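Local coordinates for protein 3-methylaspartate ammonia-lyase (Citrobacter amalonaticus, PDB 1KKO) that catalyses the reversible, magnesium-dependent anti elimination of ammonia from L-threo-3-methylaspartate to give mesaconate, a step of glutamate degradation, at residues Leu270-Val276 with Val302-Glu308; Ala113-Asp117 with Leu335-Asn340; Lys183-Val189 with Gly390-Leu395; Ser219-Leu223 with Glu264-Leu268. All coordinates share one frame; numbering follows the deposited sequence.

Contact 1 of 4, residues Leu270-Val276 with Val302-Glu308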
# COMPACT_ATOMS: atom_id res chain seq x y z
N LEU A 270 17.59 1.01 21.75
CA LEU A 270 17.75 -0.16 20.91
C LEU A 270 16.93 -1.33 21.43
O LEU A 270 16.94 -1.65 22.62
CB LEU A 270 19.23 -0.56 20.82
CG LEU A 270 19.57 -1.80 20.00
CD1 LEU A 270 19.24 -1.59 18.52
CD2 LEU A 270 21.04 -2.17 20.18
N TYR A 271 16.21 -1.95 20.50
CA TYR A 271 15.44 -3.15 20.74
C TYR A 271 15.90 -4.24 19.78
O TYR A 271 16.07 -3.98 18.58
CB TYR A 271 13.96 -2.90 20.47
CG TYR A 271 13.22 -2.13 21.53
CD1 TYR A 271 13.46 -0.78 21.74
CD2 TYR A 271 12.27 -2.75 22.32
CE1 TYR A 271 12.77 -0.07 22.72
CE2 TYR A 271 11.55 -2.04 23.29
CZ TYR A 271 11.81 -0.71 23.48
OH TYR A 271 11.09 -0.01 24.43
N ILE A 272 16.08 -5.46 20.30
CA ILE A 272 16.42 -6.61 19.47
C ILE A 272 15.31 -7.63 19.58
O ILE A 272 15.02 -8.13 20.67
CB ILE A 272 17.76 -7.24 19.91
CG1 ILE A 272 18.92 -6.25 19.76
CG2 ILE A 272 18.02 -8.54 19.13
CD1 ILE A 272 19.22 -5.81 18.34
N GLU A 273 14.66 -7.90 18.46
CA GLU A 273 13.55 -8.85 18.41
C GLU A 273 14.04 -10.23 18.00
O GLU A 273 14.90 -10.37 17.13
CB GLU A 273 12.46 -8.35 17.47
CG GLU A 273 11.24 -9.26 17.39
CD GLU A 273 10.04 -8.64 16.72
OE1 GLU A 273 10.16 -7.58 16.08
OE2 GLU A 273 8.95 -9.23 16.82
N GLY A 274 13.48 -11.25 18.64
CA GLY A 274 13.80 -12.63 18.31
C GLY A 274 15.27 -12.99 18.44
O GLY A 274 15.84 -13.57 17.53
N PRO A 275 15.91 -12.70 19.56
CA PRO A 275 17.34 -13.00 19.66
C PRO A 275 17.68 -14.49 19.50
O PRO A 275 18.73 -14.81 18.94
CB PRO A 275 17.70 -12.51 21.06
CG PRO A 275 16.44 -12.50 21.80
CD PRO A 275 15.41 -12.05 20.78
N VAL A 276 16.79 -15.36 19.98
CA VAL A 276 16.99 -16.80 19.90
C VAL A 276 15.68 -17.45 19.50
O VAL A 276 14.61 -16.85 19.63
CB VAL A 276 17.39 -17.36 21.28
CG1 VAL A 276 18.65 -16.70 21.77
CG2 VAL A 276 16.26 -17.15 22.27
N VAL A 302 19.59 -2.05 26.56
CA VAL A 302 19.03 -2.68 25.36
C VAL A 302 17.89 -3.60 25.76
O VAL A 302 17.98 -4.33 26.74
CB VAL A 302 20.09 -3.48 24.57
CG1 VAL A 302 19.48 -4.07 23.29
CG2 VAL A 302 21.29 -2.62 24.23
N LYS A 303 16.81 -3.58 24.98
CA LYS A 303 15.64 -4.38 25.29
C LYS A 303 15.44 -5.51 24.28
O LYS A 303 15.89 -5.39 23.16
CB LYS A 303 14.40 -3.48 25.34
CG LYS A 303 14.41 -2.53 26.53
CD LYS A 303 13.22 -1.60 26.48
CE LYS A 303 13.16 -0.65 27.66
NZ LYS A 303 12.09 0.35 27.45
N ILE A 304 14.79 -6.59 24.70
CA ILE A 304 14.49 -7.69 23.78
C ILE A 304 12.98 -7.87 23.64
O ILE A 304 12.19 -7.57 24.54
CB ILE A 304 15.21 -9.02 24.14
CG1 ILE A 304 14.80 -9.54 25.51
CG2 ILE A 304 16.72 -8.85 24.01
CD1 ILE A 304 15.22 -10.99 25.77
N VAL A 305 12.61 -8.35 22.45
CA VAL A 305 11.23 -8.52 22.05
C VAL A 305 10.95 -9.98 21.71
O VAL A 305 11.65 -10.57 20.88
CB VAL A 305 10.93 -7.67 20.79
CG1 VAL A 305 9.44 -7.69 20.48
CG2 VAL A 305 11.42 -6.25 20.96
N ALA A 306 9.93 -10.56 22.32
CA ALA A 306 9.48 -11.90 21.98
C ALA A 306 8.67 -11.86 20.71
O ALA A 306 7.96 -10.90 20.43
CB ALA A 306 8.67 -12.48 23.09
N ASP A 307 8.75 -12.93 19.94
CA ASP A 307 7.97 -13.04 18.71
C ASP A 307 7.67 -14.51 18.45
O ASP A 307 6.54 -14.96 18.66
CB ASP A 307 8.76 -12.40 17.57
CG ASP A 307 8.08 -12.52 16.24
OD1 ASP A 307 6.84 -12.70 16.18
OD2 ASP A 307 8.73 -12.44 15.18
N GLU A 308 8.67 -15.27 18.01
CA GLU A 308 8.49 -16.69 17.75
C GLU A 308 7.92 -17.41 18.98
O GLU A 308 8.39 -17.21 20.10
CB GLU A 308 9.83 -17.35 17.38
CG GLU A 308 10.60 -16.73 16.21
CD GLU A 308 11.58 -15.64 16.62
OE1 GLU A 308 11.40 -15.00 17.69
OE2 GLU A 308 12.56 -15.42 15.86

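Contact 2 of 4, residues Ala113-Asp117 with Leu335-Asn340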
# COMPACT_ATOMS: atom_id res chain seq x y z
N ALA A 113 -17.93 -11.48 18.23
CA ALA A 113 -16.51 -11.82 18.10
C ALA A 113 -16.19 -13.12 18.84
O ALA A 113 -15.50 -13.99 18.31
CB ALA A 113 -15.64 -10.70 18.61
N ARG A 114 -16.70 -13.26 20.06
CA ARG A 114 -16.49 -14.47 20.83
C ARG A 114 -17.12 -15.69 20.17
O ARG A 114 -16.52 -16.77 20.12
CB ARG A 114 -17.07 -14.32 22.24
CG ARG A 114 -16.22 -13.47 23.16
CD ARG A 114 -16.67 -13.57 24.61
NE ARG A 114 -17.92 -12.86 24.83
CZ ARG A 114 -18.01 -11.65 25.38
NH1 ARG A 114 -16.91 -11.02 25.80
NH2 ARG A 114 -19.19 -11.06 25.51
N PHE A 115 -18.31 -15.53 19.61
CA PHE A 115 -18.98 -16.64 18.97
C PHE A 115 -18.13 -17.22 17.86
O PHE A 115 -17.88 -18.42 17.82
CB PHE A 115 -20.35 -16.24 18.43
CG PHE A 115 -20.99 -17.30 17.59
CD1 PHE A 115 -21.69 -18.34 18.18
CD2 PHE A 115 -20.87 -17.28 16.22
CE1 PHE A 115 -22.26 -19.32 17.41
CE2 PHE A 115 -21.44 -18.26 15.45
CZ PHE A 115 -22.14 -19.28 16.05
N PHE A 116 -17.66 -16.37 16.96
CA PHE A 116 -16.84 -16.87 15.87
C PHE A 116 -15.45 -17.28 16.30
O PHE A 116 -14.84 -18.12 15.65
CB PHE A 116 -16.78 -15.85 14.72
CG PHE A 116 -18.08 -15.73 14.01
CD1 PHE A 116 -18.51 -16.74 13.17
CD2 PHE A 116 -18.91 -14.65 14.21
CE1 PHE A 116 -19.74 -16.65 12.53
CE2 PHE A 116 -20.15 -14.57 13.58
CZ PHE A 116 -20.55 -15.56 12.75
N ASP A 117 -14.96 -16.73 17.40
CA ASP A 117 -13.62 -17.08 17.84
C ASP A 117 -13.54 -18.51 18.37
O ASP A 117 -12.46 -19.09 18.36
CB ASP A 117 -13.11 -16.13 18.92
CG ASP A 117 -11.62 -15.95 18.86
OD1 ASP A 117 -11.08 -15.68 17.75
OD2 ASP A 117 -10.91 -16.07 19.87
N LEU A 335 -3.71 -13.95 16.32
CA LEU A 335 -4.57 -13.96 17.50
C LEU A 335 -6.01 -14.32 17.14
O LEU A 335 -6.82 -14.46 18.03
CB LEU A 335 -4.55 -12.62 18.22
CG LEU A 335 -3.33 -12.42 19.12
CD1 LEU A 335 -2.13 -11.92 18.33
CD2 LEU A 335 -3.65 -11.50 20.27
N GLY A 336 -6.33 -14.46 15.86
CA GLY A 336 -7.71 -14.76 15.49
C GLY A 336 -8.57 -13.51 15.60
O GLY A 336 -8.29 -12.51 14.98
N GLY A 337 -9.64 -13.55 16.38
CA GLY A 337 -10.50 -12.40 16.50
C GLY A 337 -9.75 -11.22 17.10
O GLY A 337 -8.98 -11.38 18.06
N ILE A 338 -10.03 -10.02 16.60
CA ILE A 338 -9.27 -8.85 17.02
C ILE A 338 -9.58 -8.41 18.44
O ILE A 338 -8.84 -7.64 19.02
CB ILE A 338 -9.46 -7.69 16.02
CG1 ILE A 338 -10.91 -7.23 15.95
CG2 ILE A 338 -8.91 -8.08 14.65
CD1 ILE A 338 -11.10 -5.99 15.08
N HIS A 339 -10.68 -8.90 19.01
CA HIS A 339 -10.94 -8.65 20.43
C HIS A 339 -9.78 -9.22 21.26
O HIS A 339 -9.46 -8.70 22.32
CB HIS A 339 -12.25 -9.25 20.88
CG HIS A 339 -12.36 -10.72 20.70
ND1 HIS A 339 -12.17 -11.34 19.48
CD2 HIS A 339 -12.65 -11.70 21.59
CE1 HIS A 339 -12.35 -12.64 19.63
NE2 HIS A 339 -12.63 -12.89 20.90
N ASN A 340 -9.14 -10.28 20.77
CA ASN A 340 -7.99 -10.87 21.45
C ASN A 340 -6.81 -9.91 21.45
O ASN A 340 -5.98 -9.93 22.36
CB ASN A 340 -7.58 -12.20 20.82
CG ASN A 340 -8.63 -13.27 20.95
OD1 ASN A 340 -8.95 -13.98 19.99
ND2 ASN A 340 -9.18 -13.40 22.14
O HOH W 1 -12.81 -15.28 22.33

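Contact 3 of 4, residues Lys183-Val189 with Gly390-Leu395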
# COMPACT_ATOMS: atom_id res chain seq x y z
N LYS A 183 14.28 6.24 3.37
CA LYS A 183 12.86 6.53 3.24
C LYS A 183 12.25 6.85 4.59
O LYS A 183 11.50 7.81 4.75
CB LYS A 183 12.12 5.32 2.67
CG LYS A 183 12.35 5.00 1.22
CD LYS A 183 11.41 3.86 0.86
CE LYS A 183 11.45 3.45 -0.60
NZ LYS A 183 10.55 2.26 -0.77
N MSE A 184 12.59 6.03 5.58
CA MSE A 184 12.04 6.17 6.91
C MSE A 184 12.49 7.46 7.59
O MSE A 184 11.70 8.10 8.29
CB MSE A 184 12.39 4.95 7.74
CG MSE A 184 11.54 3.77 7.34
SE MSE A 184 12.04 2.13 8.20
CE MSE A 184 11.50 0.87 6.88
N ILE A 185 13.74 7.85 7.37
CA ILE A 185 14.22 9.12 7.92
C ILE A 185 13.49 10.28 7.24
O ILE A 185 13.02 11.21 7.90
CB ILE A 185 15.74 9.26 7.73
CG1 ILE A 185 16.48 8.23 8.57
CG2 ILE A 185 16.19 10.67 8.07
CD1 ILE A 185 17.91 7.99 8.14
N LEU A 186 13.36 10.21 5.91
CA LEU A 186 12.65 11.26 5.18
C LEU A 186 11.22 11.43 5.68
O LEU A 186 10.69 12.53 5.65
CB LEU A 186 12.61 10.99 3.68
CG LEU A 186 13.91 11.22 2.92
CD1 LEU A 186 13.82 10.79 1.48
CD2 LEU A 186 14.30 12.69 3.02
N LYS A 187 10.60 10.33 6.10
CA LYS A 187 9.22 10.36 6.57
C LYS A 187 9.07 10.33 8.10
O LYS A 187 7.99 10.06 8.62
CB LYS A 187 8.41 9.26 5.88
CG LYS A 187 8.25 9.58 4.39
CD LYS A 187 7.43 8.58 3.61
CE LYS A 187 7.15 9.09 2.21
NZ LYS A 187 6.48 8.06 1.35
N GLY A 188 10.16 10.65 8.80
CA GLY A 188 10.16 10.84 10.25
C GLY A 188 9.62 9.69 11.06
O GLY A 188 8.97 9.88 12.08
N VAL A 189 9.95 8.47 10.65
CA VAL A 189 9.37 7.30 11.29
C VAL A 189 9.85 7.16 12.74
O VAL A 189 11.03 7.37 13.04
CB VAL A 189 9.65 6.04 10.45
CG1 VAL A 189 9.14 4.79 11.13
CG2 VAL A 189 8.98 6.20 9.10
N GLY A 390 7.00 -2.32 0.68
CA GLY A 390 7.44 -1.07 0.10
C GLY A 390 7.63 0.04 1.10
O GLY A 390 8.27 1.05 0.79
N PHE A 391 7.09 -0.16 2.31
CA PHE A 391 7.10 0.79 3.43
C PHE A 391 6.22 2.02 3.19
O PHE A 391 5.38 2.37 4.03
CB PHE A 391 8.51 1.21 3.86
CG PHE A 391 8.51 2.47 4.67
CD1 PHE A 391 8.87 3.67 4.09
CD2 PHE A 391 8.05 2.48 5.98
CE1 PHE A 391 8.80 4.83 4.79
CE2 PHE A 391 7.98 3.66 6.68
CZ PHE A 391 8.36 4.83 6.07
N ASP A 392 6.39 2.69 2.07
CA ASP A 392 5.67 3.94 1.83
C ASP A 392 4.17 3.75 1.92
O ASP A 392 3.44 4.56 2.50
CB ASP A 392 6.02 4.51 0.46
CG ASP A 392 7.47 4.75 0.29
OD1 ASP A 392 8.01 5.62 1.01
OD2 ASP A 392 8.14 4.09 -0.55
N GLU A 393 3.71 2.68 1.29
CA GLU A 393 2.29 2.39 1.23
C GLU A 393 1.73 2.10 2.62
O GLU A 393 0.69 2.61 2.99
CB GLU A 393 2.03 1.22 0.29
CG GLU A 393 2.44 1.48 -1.16
CD GLU A 393 3.84 1.00 -1.52
OE1 GLU A 393 4.00 0.49 -2.65
OE2 GLU A 393 4.79 1.17 -0.72
N GLY A 394 2.42 1.26 3.38
CA GLY A 394 1.98 0.96 4.73
C GLY A 394 1.95 2.20 5.59
O GLY A 394 1.07 2.35 6.43
N LEU A 395 2.92 3.09 5.43
CA LEU A 395 2.92 4.29 6.26
C LEU A 395 1.72 5.15 5.89
O LEU A 395 1.02 5.67 6.76
CB LEU A 395 4.22 5.08 6.10
CG LEU A 395 4.25 6.36 6.96
CD1 LEU A 395 4.39 6.03 8.45
CD2 LEU A 395 5.36 7.29 6.48
O HOH W 2 4.31 7.10 2.91

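Contact 4 of 4, residues Ser219-Leu223 with Glu264-Leu268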
# COMPACT_ATOMS: atom_id res chain seq x y z
N SER A 219 22.66 4.25 12.94
CA SER A 219 22.64 5.44 13.78
C SER A 219 23.38 6.61 13.10
O SER A 219 22.93 7.75 13.17
CB SER A 219 23.20 5.15 15.17
OG SER A 219 24.51 4.63 15.09
N ASP A 220 24.48 6.32 12.42
CA ASP A 220 25.20 7.35 11.67
C ASP A 220 24.28 7.98 10.61
O ASP A 220 24.25 9.20 10.45
CB ASP A 220 26.42 6.77 10.94
CG ASP A 220 27.67 6.74 11.80
OD1 ASP A 220 27.72 7.42 12.84
OD2 ASP A 220 28.66 6.06 11.48
N ARG A 221 23.53 7.14 9.90
CA ARG A 221 22.67 7.61 8.82
C ARG A 221 21.58 8.52 9.36
O ARG A 221 21.29 9.57 8.78
CB ARG A 221 22.03 6.43 8.10
CG ARG A 221 21.43 6.78 6.75
CD ARG A 221 22.48 7.14 5.71
NE ARG A 221 21.92 7.27 4.37
CZ ARG A 221 22.58 7.72 3.32
NH1 ARG A 221 23.85 8.09 3.43
NH2 ARG A 221 21.97 7.80 2.15
N ILE A 222 20.98 8.12 10.46
CA ILE A 222 19.94 8.91 11.12
C ILE A 222 20.51 10.25 11.56
O ILE A 222 19.92 11.29 11.27
CB ILE A 222 19.34 8.13 12.31
CG1 ILE A 222 18.51 6.94 11.80
CG2 ILE A 222 18.48 9.05 13.17
CD1 ILE A 222 18.26 5.89 12.86
N LEU A 223 21.64 10.23 12.26
CA LEU A 223 22.24 11.46 12.76
C LEU A 223 22.71 12.36 11.63
O LEU A 223 22.66 13.59 11.76
CB LEU A 223 23.38 11.14 13.74
CG LEU A 223 22.93 10.45 15.03
CD1 LEU A 223 24.13 10.00 15.86
CD2 LEU A 223 22.03 11.36 15.85
N GLU A 264 26.77 1.21 19.66
CA GLU A 264 26.67 1.45 18.22
C GLU A 264 25.43 2.29 17.88
O GLU A 264 25.36 2.89 16.81
CB GLU A 264 26.64 0.13 17.45
CG GLU A 264 27.68 -0.89 17.88
CD GLU A 264 29.12 -0.41 17.77
OE1 GLU A 264 30.01 -1.07 18.35
OE2 GLU A 264 29.37 0.61 17.09
N ALA A 265 24.47 2.35 18.80
CA ALA A 265 23.22 3.08 18.59
C ALA A 265 23.36 4.59 18.84
O ALA A 265 22.43 5.35 18.55
CB ALA A 265 22.11 2.50 19.43
N GLN A 266 24.49 5.01 19.41
CA GLN A 266 24.78 6.42 19.66
C GLN A 266 23.65 7.18 20.37
O GLN A 266 23.28 8.29 19.98
CB GLN A 266 25.14 7.13 18.35
CG GLN A 266 26.34 6.51 17.67
CD GLN A 266 26.80 7.28 16.47
OE1 GLN A 266 27.53 8.27 16.60
NE2 GLN A 266 26.41 6.83 15.28
N GLY A 267 23.11 6.58 21.42
CA GLY A 267 22.09 7.24 22.22
C GLY A 267 20.65 6.95 21.83
O GLY A 267 19.73 7.30 22.57
N LEU A 268 20.44 6.34 20.67
CA LEU A 268 19.10 5.97 20.23
C LEU A 268 18.72 4.68 20.95
O LEU A 268 19.53 3.76 20.99
CB LEU A 268 19.08 5.77 18.72
CG LEU A 268 19.56 6.97 17.89
CD1 LEU A 268 19.63 6.65 16.41
CD2 LEU A 268 18.67 8.17 18.13
O HOH W 3 27.91 10.12 14.07

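Contact 1 of 4, residues Leu270-Val276 with Val302-Glu308
Tyr271 and Lys303 run side by side on neighbouring parallel strands of the TIM barrel, both leaving the same side of the sheet. The extended lysine passes over one face of the tyrosine ring, its CB 4.0 Å from the ring centroid in a CH-pi contact, and its NZ donates to Tyr271 OH at 3.2 Å. Glu354 takes the far end of both: it forms a salt bridge with Lys303 and hydrogen-bonds Tyr271 OH. Val305 meets the same ring differently, crossing the tyrosine at about a right angle so that its CG2 lies in plane at the edge, 3.8 Å from Tyr271 CD2. Packed on a face and at an edge, the ring is limited in its rotation.

Farther along, Glu273 stands on that same side with CG anti to the backbone N (chi1 -178°), its extended chain passing obliquely over Val305. Its carboxylate reaches the neighbourhood of Asp307, with Glu273 OE2 3.6 Å from Asp307 OD2 and the two carboxylate planes turned 58° apart. Both residues are magnesium ligands, consistent with two acidic groups brought together to share the ion; His236 and Gln329 bond the glutamate oxygens and help set its position. The backbone ladder ends with Gly274 N donating almost straight to Val305 O at 3.0 Å.

On the opposite side Ile272 and Ile304 face outward. The two strands belong to a right-handed beta-alpha-beta unit whose helix 281-298 packs on Val276, Ile304 and Ala306, while strand 234-238 flanks 270-273 and strand 327-330 flanks 303-306.

Contact 2 of 4, residues Ala113-Asp117 with Leu335-Asn340
Asp117, near the end of helix 110-118, reaches across to the loop and first turn of helix 339-351, joining the N-terminal region of this enolase-superfamily enzyme to its TIM barrel. Its CB lies in the plane of the His339 ring, at the edge, 3.6 Å from CE1. Next along the chain, Asp117 CG sits 3.5 Å from His339 CE1, with the carboxylate turned 80° from the imidazole so that the two flat groups stand nearly upright to each other. At the tip the two oxygens part company. Asp117 OD1 accepts from Gly337 N at 2.9 Å, the donor approaching from above the carboxylate plane, and also forms a salt bridge with Arg131; two donors therefore grip this buried atom. OD2 turns to a water.

His339 is held between two layers. Ala113 CB rests over one face, 3.9 Å from the ring centroid in a CH-pi contact, and the Asn340 amide lies over the opposite one. A chi1 of 59° puts the imidazole between its own backbone N and carbonyl carbon, folded back over Gly337. Phe109 and Trp158 add further packing against this histidine, and Ser135 of helix 128-146 bonds Ile338 N. A water bridges the two side chains: it lies in the imidazole plane, 2.8 Å from His339 NE2, and donates to Asp117 OD2 at 3.2 Å.

Contact 3 of 4, residues Lys183-Val189 with Gly390-Leu395
A salt-bridge network laid over an aromatic contact joins Lys183 and Lys187 to Asp392, where the end of helix 179-186 of the TIM barrel meets the start of helix 392-410 at the dimer interface. The first helix closes in a Schellman motif, with Gly188 at positive phi and Val189 N bonded back to Met184 O; the turn brings Val189 round to the same ring that Met184 touches.

That ring is Phe391, at the N-cap position of the second helix. With CG anti to the backbone N (chi1 162°), it points toward residues 183-189, where the stems of Lys183 and Lys187 meet it obliquely. Met184, a selenomethionine, crosses it at a slant, its CG over one face at 3.7 Å from the centroid, while its selenium stands above the same ring at a longer 4.8 Å in a Met-aromatic contact. Val189 CG2 comes instead to the edge, 3.4 Å from Phe391 CZ.

Both lysines run out extended and cross the aspartate at about a right angle, one for each oxygen. Lys183 NZ meets Asp392 OD2 at 3.0 Å on the syn side but tilted out of the carboxylate plane, and also donates to Gly390 O. Lys187 NZ approaches Asp392 OD1 from above that plane, at 2.9 Å. The second subunit completes this cluster: its Tyr16 bonds Asp392 OD1, and backbone oxygens of its Ser13 and Phe15 accept from Lys187 NZ. Away from its charged end, Lys187 packs its CB and CD against Leu395 CD2. A water accepts from Lys187 NZ at 2.8 Å and donates to Asp392 O at 2.7 Å.

Contact 4 of 4, residues Ser219-Leu223 with Glu264-Leu268
Ser219 and Gln266 meet where helix 209-225, on the outside of the TIM barrel, packs against the type I' beta turn Ala265-Leu268 that leads into strand 270-273. The tight part centres on the serine. A chi1 of 57° sets OG between the backbone N and the carbonyl carbon, from where it donates to Glu264 O at 2.6 Å, in the plane of that carbonyl. The same OG accepts from Gln266 NE2 at 2.9 Å; this bond is nearly straight, 173° at the hydrogen, and lies in the amide plane. Ser219 OG also lies within hydrogen-bonding reach of Val215 O, one helical turn back. One hydroxyl thus ties the helix both to the backbone just before the turn and to the side chain of Gln266, within it. Beside it Leu268 CD1 packs 3.9 Å from Ile222 CD1, the two side chains crossing at a slant, and Leu235 of strand 234-238 touches both residues.

The outer part, with partly exposed side chains and a bridging water, is looser. Gln266 reaches across extended beyond CG, and the second hydrogen of NE2 goes to Asp220 OD1 at 2.8 Å. This bond is more bent: the carboxylate and amide planes stand 83° apart, and Asp220 OD1 is met from well above its carboxylate plane and lies somewhat out of the Gln266 amide plane. Arg216 of the same helix forms a salt bridge with that oxygen. Leu223 CD1 lies across the Gln266 chain, near CB and CD. A water donates to Asp220 OD1 at 3.0 Å and to Gln266 OE1 at 3.2 Å.

In the fold
Contact 1 carries two magnesium ligands, Glu273 and Asp307, and so lies at the active site itself. Contact 4 leads directly into it in sequence, yet their centres are about 19 Å apart, and contact 4 lies away from the annotated sites. Contacts 3 and 4 touch where Ile185 CD1 packs 3.7 Å from Ile222 CA, linking two helices outside the barrel; Met184 of contact 3 comes about 6 Å, side chain to side chain, from the substrate-binding Gln172. Contact 2 lies on the opposite side of the chain's centre, about 27 Å from contact 1 between centres, but its Leu335 side chain is about 5 Å from that of the proton acceptor Lys331.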